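Local coordinates for SusD-like protein BACOVA_02651 (Bacteroides ovatus, PDB 5E75) that binds polysaccharide at the cell surface, probably capturing xyloglucan before its transport into the periplasm for degradation, at residues Arg47-Gln59 with Trp279-Gln291. Sequence-based numbering, arbitrary orientation.
Sequences RANDMYSPWNYPQ and WSSYNGSIDMLQQ. With EDO (1,2-ethanediol), chain E.
Ser-285, the N-cap of helix 286-291, gives its OG proton to Asn-49 O (2.7 Å) and accepts from Met-288 N, joining the helix start to the Schellman turn ending helix 40-46. Asn-49, its CG anti to the backbone N (chi1 -158°), carries ND2 to the anti lone pair of Asp-287 OD2 at 3.0 Å, amide and carboxylate planes 17° apart; water 1 accepts from ND2 and Asp-287 N. OD2 also meets Gln-443 and, in a salt bridge, Arg-412; an alanine for Asn-49 would probably cost OD2 one of these three partners and water 1 a donor. Alongside, a short antiparallel bridge forms: Tyr-52 N donates to Asn-283 O (2.9 Å), Asn-283 N returns the bond to Tyr-52 O, and Ser-285 N reaches Asp-50 O from above the carbonyl plane. Met-51 bends its chain to set CE over one face of the Tyr-282 ring, 4.2 Å from the centroid, a CH-pi contact. An ethanediol, probably from crystallisation, accepts from Ser-53 N and donates to Asn-56 O and Tyr-57 O beside that ring. Buried Ser-53 OG accepts from Trp-55 N and Asn-56 N and shares a 2.7 Å bond with Ser-281 OG. The side near exposed Trp-55 is looser: water 2 links Asn-56 OD1 to Ser-281 N under the other Tyr-282 face. The two-stranded sheet lies against helix 40-46, whose Val-41 touches Met-51 and Tyr-282; helix 404-415 packs on Met-288.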
# COMPACT_ATOMS: atom_id res chain seq x y z
N ARG A 47 -2.13 -10.19 -3.11
CA ARG A 47 -1.74 -11.18 -2.12
C ARG A 47 -2.58 -11.08 -0.85
O ARG A 47 -2.74 -12.06 -0.14
CB ARG A 47 -0.25 -11.05 -1.81
CG ARG A 47 0.34 -12.28 -1.11
CD ARG A 47 1.81 -12.30 -1.36
NE ARG A 47 2.52 -13.38 -0.69
CZ ARG A 47 2.62 -14.63 -1.13
NH1 ARG A 47 1.99 -15.01 -2.23
NH2 ARG A 47 3.36 -15.49 -0.46
N ALA A 48 -3.17 -9.91 -0.60
CA ALA A 48 -4.10 -9.72 0.51
C ALA A 48 -5.50 -10.24 0.19
O ALA A 48 -6.37 -10.23 1.04
CB ALA A 48 -4.21 -8.25 0.87
N ASN A 49 -5.71 -10.67 -1.06
CA ASN A 49 -7.04 -10.98 -1.59
C ASN A 49 -7.96 -9.76 -1.65
O ASN A 49 -9.17 -9.87 -1.48
CB ASN A 49 -7.72 -12.14 -0.83
CG ASN A 49 -8.79 -12.82 -1.66
OD1 ASN A 49 -8.66 -12.94 -2.88
ND2 ASN A 49 -9.84 -13.30 -1.01
N ASP A 50 -7.40 -8.60 -1.95
CA ASP A 50 -8.25 -7.44 -2.25
C ASP A 50 -9.06 -7.77 -3.50
O ASP A 50 -10.24 -7.43 -3.60
CB ASP A 50 -7.42 -6.19 -2.55
CG ASP A 50 -6.86 -5.47 -1.32
OD1 ASP A 50 -6.94 -5.95 -0.18
OD2 ASP A 50 -6.27 -4.39 -1.53
N MET A 51 -8.40 -8.39 -4.47
CA MET A 51 -9.00 -8.65 -5.78
C MET A 51 -8.31 -9.87 -6.41
O MET A 51 -7.27 -10.34 -5.93
CB MET A 51 -8.89 -7.41 -6.69
CG MET A 51 -7.54 -7.20 -7.38
SD MET A 51 -6.17 -6.92 -6.28
CE MET A 51 -4.85 -6.99 -7.44
N TYR A 52 -8.92 -10.39 -7.47
CA TYR A 52 -8.45 -11.60 -8.13
C TYR A 52 -8.77 -11.56 -9.61
O TYR A 52 -9.80 -11.05 -10.02
CB TYR A 52 -9.13 -12.82 -7.50
CG TYR A 52 -8.78 -14.16 -8.12
CD1 TYR A 52 -7.56 -14.78 -7.85
CD2 TYR A 52 -9.67 -14.82 -8.94
CE1 TYR A 52 -7.24 -16.00 -8.40
CE2 TYR A 52 -9.34 -16.05 -9.51
CZ TYR A 52 -8.15 -16.63 -9.22
OH TYR A 52 -7.83 -17.85 -9.79
N SER A 53 -7.84 -12.10 -10.39
CA SER A 53 -8.09 -12.45 -11.79
C SER A 53 -7.51 -13.83 -12.03
O SER A 53 -6.37 -14.08 -11.66
CB SER A 53 -7.38 -11.48 -12.72
OG SER A 53 -7.36 -12.02 -14.05
N PRO A 54 -8.26 -14.71 -12.71
CA PRO A 54 -7.71 -16.02 -13.02
C PRO A 54 -6.57 -15.98 -14.02
O PRO A 54 -5.82 -16.95 -14.13
CB PRO A 54 -8.91 -16.78 -13.61
CG PRO A 54 -9.83 -15.74 -14.09
CD PRO A 54 -9.65 -14.56 -13.17
N TRP A 55 -6.41 -14.85 -14.71
CA TRP A 55 -5.39 -14.75 -15.76
C TRP A 55 -4.23 -13.83 -15.42
O TRP A 55 -3.15 -13.97 -15.99
CB TRP A 55 -6.04 -14.34 -17.08
CG TRP A 55 -7.11 -15.30 -17.50
CD1 TRP A 55 -6.95 -16.59 -17.88
CD2 TRP A 55 -8.52 -15.04 -17.54
NE1 TRP A 55 -8.17 -17.16 -18.17
CE2 TRP A 55 -9.15 -16.23 -17.96
CE3 TRP A 55 -9.30 -13.92 -17.25
CZ2 TRP A 55 -10.53 -16.33 -18.12
CZ3 TRP A 55 -10.67 -14.02 -17.40
CH2 TRP A 55 -11.27 -15.21 -17.83
N ASN A 56 -4.43 -12.90 -14.49
CA ASN A 56 -3.38 -11.96 -14.13
C ASN A 56 -2.90 -12.18 -12.70
O ASN A 56 -3.55 -11.76 -11.74
CB ASN A 56 -3.85 -10.53 -14.35
CG ASN A 56 -4.02 -10.20 -15.82
OD1 ASN A 56 -5.11 -9.83 -16.27
ND2 ASN A 56 -2.95 -10.36 -16.58
N TYR A 57 -1.76 -12.86 -12.61
CA TYR A 57 -1.05 -13.13 -11.35
C TYR A 57 -1.89 -13.80 -10.26
O TYR A 57 -1.76 -13.46 -9.09
CB TYR A 57 -0.42 -11.84 -10.82
CG TYR A 57 0.26 -11.06 -11.90
CD1 TYR A 57 1.19 -11.67 -12.74
CD2 TYR A 57 -0.05 -9.72 -12.12
CE1 TYR A 57 1.81 -10.95 -13.76
CE2 TYR A 57 0.57 -9.00 -13.13
CZ TYR A 57 1.49 -9.63 -13.94
OH TYR A 57 2.12 -8.93 -14.95
N PRO A 58 -2.71 -14.80 -10.62
CA PRO A 58 -3.53 -15.43 -9.57
C PRO A 58 -2.68 -16.13 -8.52
O PRO A 58 -3.12 -16.31 -7.37
CB PRO A 58 -4.35 -16.46 -10.35
CG PRO A 58 -3.56 -16.74 -11.56
CD PRO A 58 -2.94 -15.43 -11.94
N GLN A 59 -1.47 -16.52 -8.90
CA GLN A 59 -0.59 -17.24 -7.99
C GLN A 59 -0.26 -16.43 -6.73
O GLN A 59 0.04 -17.02 -5.70
CB GLN A 59 0.71 -17.68 -8.68
CG GLN A 59 1.56 -16.56 -9.26
CD GLN A 59 1.18 -16.18 -10.68
OE1 GLN A 59 0.10 -16.53 -11.17
NE2 GLN A 59 2.08 -15.48 -11.36
N TRP A 279 -7.45 -3.08 -20.21
CA TRP A 279 -7.59 -4.52 -20.35
C TRP A 279 -7.68 -5.28 -19.02
O TRP A 279 -7.37 -6.47 -18.95
CB TRP A 279 -6.42 -5.06 -21.18
CG TRP A 279 -5.08 -4.55 -20.72
CD1 TRP A 279 -4.34 -4.99 -19.66
CD2 TRP A 279 -4.31 -3.50 -21.34
NE1 TRP A 279 -3.16 -4.27 -19.57
CE2 TRP A 279 -3.12 -3.35 -20.58
CE3 TRP A 279 -4.52 -2.67 -22.44
CZ2 TRP A 279 -2.14 -2.41 -20.92
CZ3 TRP A 279 -3.55 -1.73 -22.76
CH2 TRP A 279 -2.37 -1.61 -22.01
N SER A 280 -8.13 -4.63 -17.96
CA SER A 280 -8.15 -5.30 -16.65
C SER A 280 -9.18 -6.40 -16.59
O SER A 280 -10.32 -6.21 -17.00
CB SER A 280 -8.46 -4.31 -15.54
OG SER A 280 -8.27 -4.92 -14.27
N SER A 281 -8.78 -7.54 -16.02
CA SER A 281 -9.73 -8.59 -15.66
C SER A 281 -9.79 -8.80 -14.14
O SER A 281 -10.34 -9.79 -13.66
CB SER A 281 -9.38 -9.89 -16.37
OG SER A 281 -8.09 -10.35 -16.03
N TYR A 282 -9.23 -7.88 -13.36
CA TYR A 282 -9.37 -7.96 -11.91
C TYR A 282 -10.80 -7.70 -11.46
O TYR A 282 -11.50 -6.83 -11.99
CB TYR A 282 -8.47 -6.94 -11.21
CG TYR A 282 -6.99 -7.18 -11.36
CD1 TYR A 282 -6.41 -8.40 -11.05
CD2 TYR A 282 -6.16 -6.18 -11.83
CE1 TYR A 282 -5.05 -8.60 -11.20
CE2 TYR A 282 -4.80 -6.37 -11.98
CZ TYR A 282 -4.26 -7.58 -11.66
OH TYR A 282 -2.90 -7.76 -11.82
N ASN A 283 -11.22 -8.44 -10.45
CA ASN A 283 -12.46 -8.14 -9.73
C ASN A 283 -12.23 -8.22 -8.24
O ASN A 283 -11.51 -9.11 -7.77
CB ASN A 283 -13.56 -9.13 -10.11
CG ASN A 283 -14.05 -8.95 -11.51
OD1 ASN A 283 -14.79 -8.02 -11.79
ND2 ASN A 283 -13.63 -9.85 -12.40
N GLY A 284 -12.86 -7.32 -7.48
CA GLY A 284 -12.84 -7.41 -6.03
C GLY A 284 -13.26 -8.81 -5.61
O GLY A 284 -14.20 -9.38 -6.18
N SER A 285 -12.55 -9.40 -4.65
CA SER A 285 -12.81 -10.78 -4.28
C SER A 285 -14.10 -10.89 -3.51
O SER A 285 -14.60 -9.93 -2.93
CB SER A 285 -11.67 -11.36 -3.48
OG SER A 285 -11.57 -10.75 -2.21
N ILE A 286 -14.68 -12.09 -3.50
CA ILE A 286 -15.87 -12.33 -2.71
C ILE A 286 -15.60 -11.97 -1.24
O ILE A 286 -16.37 -11.26 -0.61
CB ILE A 286 -16.30 -13.78 -2.88
CG1 ILE A 286 -16.72 -14.06 -4.33
CG2 ILE A 286 -17.47 -14.10 -1.93
CD1 ILE A 286 -17.00 -15.55 -4.64
N ASP A 287 -14.47 -12.46 -0.71
CA ASP A 287 -14.04 -12.18 0.66
C ASP A 287 -13.92 -10.67 0.91
O ASP A 287 -14.47 -10.15 1.88
CB ASP A 287 -12.72 -12.94 0.89
CG ASP A 287 -11.84 -12.35 1.99
OD1 ASP A 287 -12.31 -12.11 3.12
OD2 ASP A 287 -10.64 -12.16 1.70
N MET A 288 -13.21 -9.96 0.04
CA MET A 288 -13.05 -8.52 0.21
C MET A 288 -14.39 -7.78 0.19
O MET A 288 -14.67 -6.93 1.05
CB MET A 288 -12.16 -7.98 -0.89
CG MET A 288 -11.90 -6.48 -0.80
SD MET A 288 -10.88 -6.05 0.64
CE MET A 288 -11.94 -4.94 1.55
N LEU A 289 -15.25 -8.13 -0.77
CA LEU A 289 -16.55 -7.47 -0.86
C LEU A 289 -17.37 -7.69 0.41
O LEU A 289 -18.10 -6.81 0.84
CB LEU A 289 -17.32 -7.92 -2.10
CG LEU A 289 -16.76 -7.40 -3.41
CD1 LEU A 289 -17.37 -8.18 -4.57
CD2 LEU A 289 -17.01 -5.92 -3.57
N GLN A 290 -17.24 -8.87 1.02
CA GLN A 290 -17.99 -9.15 2.23
C GLN A 290 -17.47 -8.38 3.44
O GLN A 290 -18.13 -8.32 4.47
CB GLN A 290 -17.97 -10.65 2.53
CG GLN A 290 -18.79 -11.46 1.55
CD GLN A 290 -18.57 -12.95 1.68
OE1 GLN A 290 -17.55 -13.40 2.21
NE2 GLN A 290 -19.51 -13.74 1.16
N GLN A 291 -16.28 -7.80 3.34
CA GLN A 291 -15.75 -7.01 4.45
C GLN A 291 -16.52 -5.71 4.63
O GLN A 291 -16.60 -5.18 5.74
CB GLN A 291 -14.26 -6.69 4.27
CG GLN A 291 -13.35 -7.90 4.15
CD GLN A 291 -13.56 -8.89 5.25
OE1 GLN A 291 -13.99 -10.03 5.02
NE2 GLN A 291 -13.28 -8.48 6.46
C1 EDO E . -4.81 -10.97 -8.60
O1 EDO E . -5.05 -12.20 -9.34
C2 EDO E . -3.38 -10.41 -8.69
O2 EDO E . -2.52 -11.08 -7.77
O HOH W 1 -12.52 -14.64 -2.01
O HOH W 2 -6.13 -7.80 -14.82